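Long-range contacts in thymidylate synthase (Enterobacteria phage T4, PDB 1TIS), which catalyses the reductive methylation of dUMP to dTMP, using 5,10-methylenetetrahydrofolate and releasing dihydrofolate, as a homodimer: residues 233-238 with 273-278; 239-244 with 268-273. All coordinates share one frame; numbering follows the deposited sequence.

Interaction 1. Residues 233-238 with 273-278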
loop_
_atom_site.group_PDB
_atom_site.type_symbol
_atom_site.label_atom_id
_atom_site.label_comp_id
_atom_site.label_asym_id
_atom_site.label_seq_id
_atom_site.Cartn_x
_atom_site.Cartn_y
_atom_site.Cartn_z
ATOM N N GLU A 233 21.706 18.395 -13.125
ATOM C CA GLU A 233 20.399 18.963 -13.471
ATOM C C GLU A 233 19.852 18.360 -14.773
ATOM O O GLU A 233 20.297 18.778 -15.847
ATOM C CB GLU A 233 20.482 20.487 -13.661
ATOM C CG GLU A 233 20.810 21.303 -12.419
ATOM C CD GLU A 233 22.270 21.352 -11.990
ATOM O OE1 GLU A 233 22.692 20.496 -11.218
ATOM O OE2 GLU A 233 22.976 22.266 -12.410
ATOM N N PRO A 234 18.958 17.358 -14.804
ATOM C CA PRO A 234 18.171 17.005 -15.971
ATOM C C PRO A 234 17.428 18.180 -16.578
ATOM O O PRO A 234 16.625 18.883 -15.961
ATOM C CB PRO A 234 17.265 15.926 -15.483
ATOM C CG PRO A 234 18.234 15.192 -14.603
ATOM C CD PRO A 234 18.820 16.329 -13.790
ATOM N N LYS A 235 17.643 18.203 -17.883
ATOM C CA LYS A 235 17.220 19.271 -18.751
ATOM C C LYS A 235 16.320 18.787 -19.894
ATOM O O LYS A 235 15.139 19.141 -19.957
ATOM C CB LYS A 235 18.508 19.985 -19.262
ATOM C CG LYS A 235 19.645 19.280 -20.021
ATOM C CD LYS A 235 20.410 18.198 -19.233
ATOM C CE LYS A 235 19.948 16.742 -19.528
ATOM N NZ LYS A 235 20.328 15.815 -18.471
ATOM N N GLU A 236 16.798 17.915 -20.783
ATOM C CA GLU A 236 16.014 17.469 -21.928
ATOM C C GLU A 236 15.404 16.079 -21.727
ATOM O O GLU A 236 16.090 15.078 -21.891
ATOM C CB GLU A 236 16.992 17.586 -23.074
ATOM C CG GLU A 236 16.837 16.766 -24.317
ATOM C CD GLU A 236 18.118 16.861 -25.122
ATOM O OE1 GLU A 236 19.138 16.252 -24.756
ATOM O OE2 GLU A 236 18.079 17.576 -26.122
ATOM N N LEU A 237 14.137 15.986 -21.301
ATOM C CA LEU A 237 13.546 14.676 -21.060
ATOM C C LEU A 237 12.600 14.130 -22.095
ATOM O O LEU A 237 11.818 14.803 -22.763
ATOM C CB LEU A 237 12.772 14.553 -19.720
ATOM C CG LEU A 237 11.986 15.619 -18.976
ATOM C CD1 LEU A 237 11.033 16.391 -19.866
ATOM C CD2 LEU A 237 11.292 14.875 -17.842
ATOM N N CYS A 238 12.724 12.820 -22.001
ATOM C CA CYS A 238 12.183 11.862 -22.915
ATOM C C CYS A 238 10.696 11.960 -23.146
ATOM O O CYS A 238 9.895 12.240 -22.242
ATOM C CB CYS A 238 12.603 10.496 -22.373
ATOM S SG CYS A 238 14.347 10.398 -21.820
ATOM N N ASN A 273 14.787 11.859 -28.416
ATOM C CA ASN A 273 15.972 12.601 -27.965
ATOM C C ASN A 273 16.227 12.752 -26.470
ATOM O O ASN A 273 16.545 13.767 -25.847
ATOM C CB ASN A 273 15.966 13.979 -28.647
ATOM C CG ASN A 273 16.135 13.842 -30.160
ATOM O OD1 ASN A 273 16.741 12.896 -30.675
ATOM N ND2 ASN A 273 15.539 14.724 -30.952
ATOM N N TYR A 274 16.250 11.496 -26.048
ATOM C CA TYR A 274 16.424 11.018 -24.703
ATOM C C TYR A 274 17.899 11.057 -24.358
ATOM O O TYR A 274 18.773 10.585 -25.103
ATOM C CB TYR A 274 15.735 9.671 -24.812
ATOM C CG TYR A 274 16.202 8.374 -24.192
ATOM C CD1 TYR A 274 16.166 8.171 -22.828
ATOM C CD2 TYR A 274 16.493 7.325 -25.044
ATOM C CE1 TYR A 274 16.392 6.907 -22.311
ATOM C CE2 TYR A 274 16.720 6.060 -24.532
ATOM C CZ TYR A 274 16.660 5.848 -23.164
ATOM O OH TYR A 274 16.806 4.563 -22.647
ATOM N N VAL A 275 18.056 11.812 -23.261
ATOM C CA VAL A 275 19.310 12.102 -22.567
ATOM C C VAL A 275 20.295 10.961 -22.670
ATOM O O VAL A 275 19.961 9.846 -22.248
ATOM C CB VAL A 275 19.168 12.329 -21.023
ATOM C CG1 VAL A 275 20.512 12.838 -20.484
ATOM C CG2 VAL A 275 18.074 13.315 -20.682
ATOM N N SER A 276 21.494 11.203 -23.184
ATOM C CA SER A 276 22.447 10.128 -23.125
ATOM C C SER A 276 23.282 10.340 -21.882
ATOM O O SER A 276 23.331 11.412 -21.259
ATOM C CB SER A 276 23.363 10.087 -24.340
ATOM O OG SER A 276 23.834 8.740 -24.460
ATOM N N HIS A 277 23.820 9.198 -21.493
ATOM C CA HIS A 277 24.737 8.978 -20.401
ATOM C C HIS A 277 25.347 7.627 -20.745
ATOM O O HIS A 277 24.702 6.816 -21.413
ATOM C CB HIS A 277 24.001 8.915 -19.069
ATOM C CG HIS A 277 23.906 10.316 -18.504
ATOM N ND1 HIS A 277 23.001 11.240 -18.795
ATOM C CD2 HIS A 277 24.832 10.883 -17.660
ATOM C CE1 HIS A 277 23.345 12.341 -18.177
ATOM N NE2 HIS A 277 24.446 12.118 -17.496
ATOM N N PRO A 278 26.606 7.355 -20.436
ATOM C CA PRO A 278 27.174 6.019 -20.605
ATOM C C PRO A 278 26.676 4.855 -19.717
ATOM O O PRO A 278 25.946 5.055 -18.729
ATOM C CB PRO A 278 28.677 6.308 -20.500
ATOM C CG PRO A 278 28.813 7.610 -19.753
ATOM C CD PRO A 278 27.643 8.379 -20.317
#
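Residues 273-278 run past 233-238 with no hydrogen bond between them, so side chains lie against carbonyl oxygens and against each other. At N273 it is the backbone carbonyl that is met: the E236 side chain, CG anti to its backbone N (chi1 156°), sets CG 3.4 Å from N273 O. Y274 follows with a sulfur-aromatic contact. C238 SG sits at the ring edge, near its plane, 4.3 Å from the Y274 ring centroid and 73° off the ring normal, on the CD1 side and also against Y274 CB. V275, with the most area buried here, divides its branches: CG2 lies against the carbonyl oxygen of E236, while CG1 is 3.6 Å from K235 NZ, the lysine chain bending at chi2 and chi3 to cross the valine obliquely. The same V275 CG1 lies in plane at the edge of the H277 ring, and K235 NZ stays 5.3 Å from H277 ND1. P278 leaves the contact and makes a backbone hydrogen bond with K48. The chemistry is van der Waals and sulfur-aromatic: K235 touches the valine with its NZ and CE, E236 lies against a carbonyl oxygen mainly through CG, and neither charge forms a salt bridge across the contact.

Interaction 2. Residues 239-244 with 268-273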
loop_
_atom_site.group_PDB
_atom_site.type_symbol
_atom_site.label_atom_id
_atom_site.label_comp_id
_atom_site.label_asym_id
_atom_site.label_seq_id
_atom_site.Cartn_x
_atom_site.Cartn_y
_atom_site.Cartn_z
ATOM N N GLU A 239 10.445 11.847 -24.454
ATOM C CA GLU A 239 9.117 11.790 -25.044
ATOM C C GLU A 239 8.794 10.323 -24.924
ATOM O O GLU A 239 9.676 9.466 -24.947
ATOM C CB GLU A 239 9.148 12.188 -26.500
ATOM C CG GLU A 239 7.782 12.352 -27.166
ATOM C CD GLU A 239 7.856 13.003 -28.547
ATOM O OE1 GLU A 239 8.648 13.937 -28.708
ATOM O OE2 GLU A 239 7.124 12.594 -29.456
ATOM N N LEU A 240 7.519 10.033 -24.962
ATOM C CA LEU A 240 7.063 8.761 -24.474
ATOM C C LEU A 240 6.149 7.953 -25.397
ATOM O O LEU A 240 5.064 7.561 -24.966
ATOM C CB LEU A 240 6.465 9.166 -23.057
ATOM C CG LEU A 240 5.569 10.422 -22.613
ATOM C CD1 LEU A 240 5.536 10.528 -21.083
ATOM C CD2 LEU A 240 6.170 11.770 -22.973
ATOM N N VAL A 241 6.565 7.582 -26.617
ATOM C CA VAL A 241 5.637 7.042 -27.633
ATOM C C VAL A 241 5.483 5.555 -27.978
ATOM O O VAL A 241 6.460 4.880 -28.326
ATOM C CB VAL A 241 5.889 7.791 -28.968
ATOM C CG1 VAL A 241 5.440 9.244 -28.777
ATOM C CG2 VAL A 241 7.353 7.702 -29.393
ATOM N N ILE A 242 4.226 5.069 -27.970
ATOM C CA ILE A 242 3.857 3.672 -28.222
ATOM C C ILE A 242 3.341 3.568 -29.636
ATOM O O ILE A 242 2.652 4.479 -30.099
ATOM C CB ILE A 242 2.723 3.169 -27.278
ATOM C CG1 ILE A 242 3.251 3.224 -25.842
ATOM C CG2 ILE A 242 2.240 1.752 -27.668
ATOM C CD1 ILE A 242 2.208 3.011 -24.724
ATOM N N SER A 243 3.586 2.439 -30.292
ATOM C CA SER A 243 3.181 2.241 -31.654
ATOM C C SER A 243 2.594 0.862 -31.888
ATOM O O SER A 243 2.608 -0.022 -31.022
ATOM C CB SER A 243 4.356 2.418 -32.566
ATOM O OG SER A 243 3.800 2.837 -33.807
ATOM N N GLY A 244 2.061 0.765 -33.115
ATOM C CA GLY A 244 1.418 -0.412 -33.655
ATOM C C GLY A 244 -0.065 -0.502 -33.345
ATOM O O GLY A 244 -0.747 -1.342 -33.938
ATOM N N ASP A 268 7.840 -1.657 -30.285
ATOM C CA ASP A 268 6.757 -0.692 -30.367
ATOM C C ASP A 268 6.709 0.443 -29.360
ATOM O O ASP A 268 5.765 1.241 -29.348
ATOM C CB ASP A 268 5.458 -1.424 -30.274
ATOM C CG ASP A 268 5.013 -2.113 -31.549
ATOM O OD1 ASP A 268 5.008 -1.482 -32.627
ATOM O OD2 ASP A 268 4.629 -3.284 -31.432
ATOM N N PHE A 269 7.684 0.555 -28.474
ATOM C CA PHE A 269 7.616 1.533 -27.414
ATOM C C PHE A 269 8.933 2.207 -27.632
ATOM O O PHE A 269 9.938 1.500 -27.670
ATOM C CB PHE A 269 7.577 0.865 -26.030
ATOM C CG PHE A 269 6.394 -0.063 -25.766
ATOM C CD1 PHE A 269 6.286 -1.270 -26.455
ATOM C CD2 PHE A 269 5.423 0.284 -24.844
ATOM C CE1 PHE A 269 5.218 -2.119 -26.231
ATOM C CE2 PHE A 269 4.355 -0.568 -24.621
ATOM C CZ PHE A 269 4.250 -1.764 -25.312
ATOM N N VAL A 270 9.005 3.520 -27.793
ATOM C CA VAL A 270 10.279 4.163 -28.070
ATOM C C VAL A 270 10.389 5.602 -27.496
ATOM O O VAL A 270 9.353 6.215 -27.202
ATOM C CB VAL A 270 10.343 3.962 -29.617
ATOM C CG1 VAL A 270 9.262 4.780 -30.351
ATOM C CG2 VAL A 270 11.792 4.162 -30.007
ATOM N N LEU A 271 11.577 6.201 -27.257
ATOM C CA LEU A 271 11.697 7.550 -26.676
ATOM C C LEU A 271 12.430 8.613 -27.544
ATOM O O LEU A 271 13.512 8.329 -28.084
ATOM C CB LEU A 271 12.410 7.452 -25.335
ATOM C CG LEU A 271 12.017 6.388 -24.339
ATOM C CD1 LEU A 271 12.637 6.688 -22.986
ATOM C CD2 LEU A 271 10.528 6.400 -24.143
ATOM N N ASN A 272 11.936 9.859 -27.734
ATOM C CA ASN A 272 12.633 10.845 -28.569
ATOM C C ASN A 272 13.648 11.608 -27.749
ATOM O O ASN A 272 13.392 11.889 -26.576
ATOM C CB ASN A 272 11.700 11.906 -29.198
ATOM C CG ASN A 272 12.426 13.014 -30.003
ATOM O OD1 ASN A 272 12.525 14.153 -29.560
ATOM N ND2 ASN A 272 13.007 12.816 -31.188
ATOM N N ASN A 273 14.787 11.859 -28.416
ATOM C CA ASN A 273 15.972 12.601 -27.965
ATOM C C ASN A 273 16.227 12.752 -26.470
ATOM O O ASN A 273 16.545 13.767 -25.847
ATOM C CB ASN A 273 15.966 13.979 -28.647
ATOM C CG ASN A 273 16.135 13.842 -30.160
ATOM O OD1 ASN A 273 16.741 12.896 -30.675
ATOM N ND2 ASN A 273 15.539 14.724 -30.952
#
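E239, D268 and V241 lose the most surface here, marking the two ends and the middle of a short antiparallel pairing. In the middle, V241 and V270 form a hydrogen-bonded pair: V241 N donates to V270 O at 3.2 Å, nearly along the C=O axis, and V270 N donates to V241 O at 2.9 Å from 26° above the carbonyl plane. On the face of this pair V241 CG2, lodged between its backbone N and carbonyl carbon, meets V270 CG1 at 3.6 Å. D268 holds one end with its backbone, its O accepting S243 N at 2.7 Å in the carbonyl plane, while its CB and OD1 lie near S243 O, the two oxygens both acceptors and not bonded. E239 holds the other end without a hydrogen bond across; its CB packs on N272 CB at 3.7 Å, its extended chain (CG anti to N) crosses N272 obliquely, and its O receives a CA-H...O contact from L271 CA. I242 and F269, a non-hydrogen-bonded pair, project from the face opposite the two valines and lie side by side, I242 CG1 3.8 Å from F269 CD2, with I242 CG2 over one face of the ring. The arrangement is a two-stranded antiparallel ribbon with an exposed valine face and an apolar inner face, laid over helix 184-202 and, through F269, helix 53-64 of the thymidylate synthase fold.

In the fold
After strand 205-219 the chain enters 233-238, continues directly into 239-244 with strand 241-242, makes an excursion through helix 254-262, and returns along 268-273 into 273-278. Interaction 2 closes the inner loop of 23 intervening residues; interaction 1 closes the outer one of 34, so the two are nested and do not cross. They share N273 and touch where C238 CB packs on L271 CD1; interaction 1 continues, without strand pairing, from the end of the ribbon. Interaction 2 forms a ribbon that packs on the helical core; interaction 1 lies beside the loops of F42, T47 and K48. Both lie at the surface, away from the residues inferred to bind dUMP and folate.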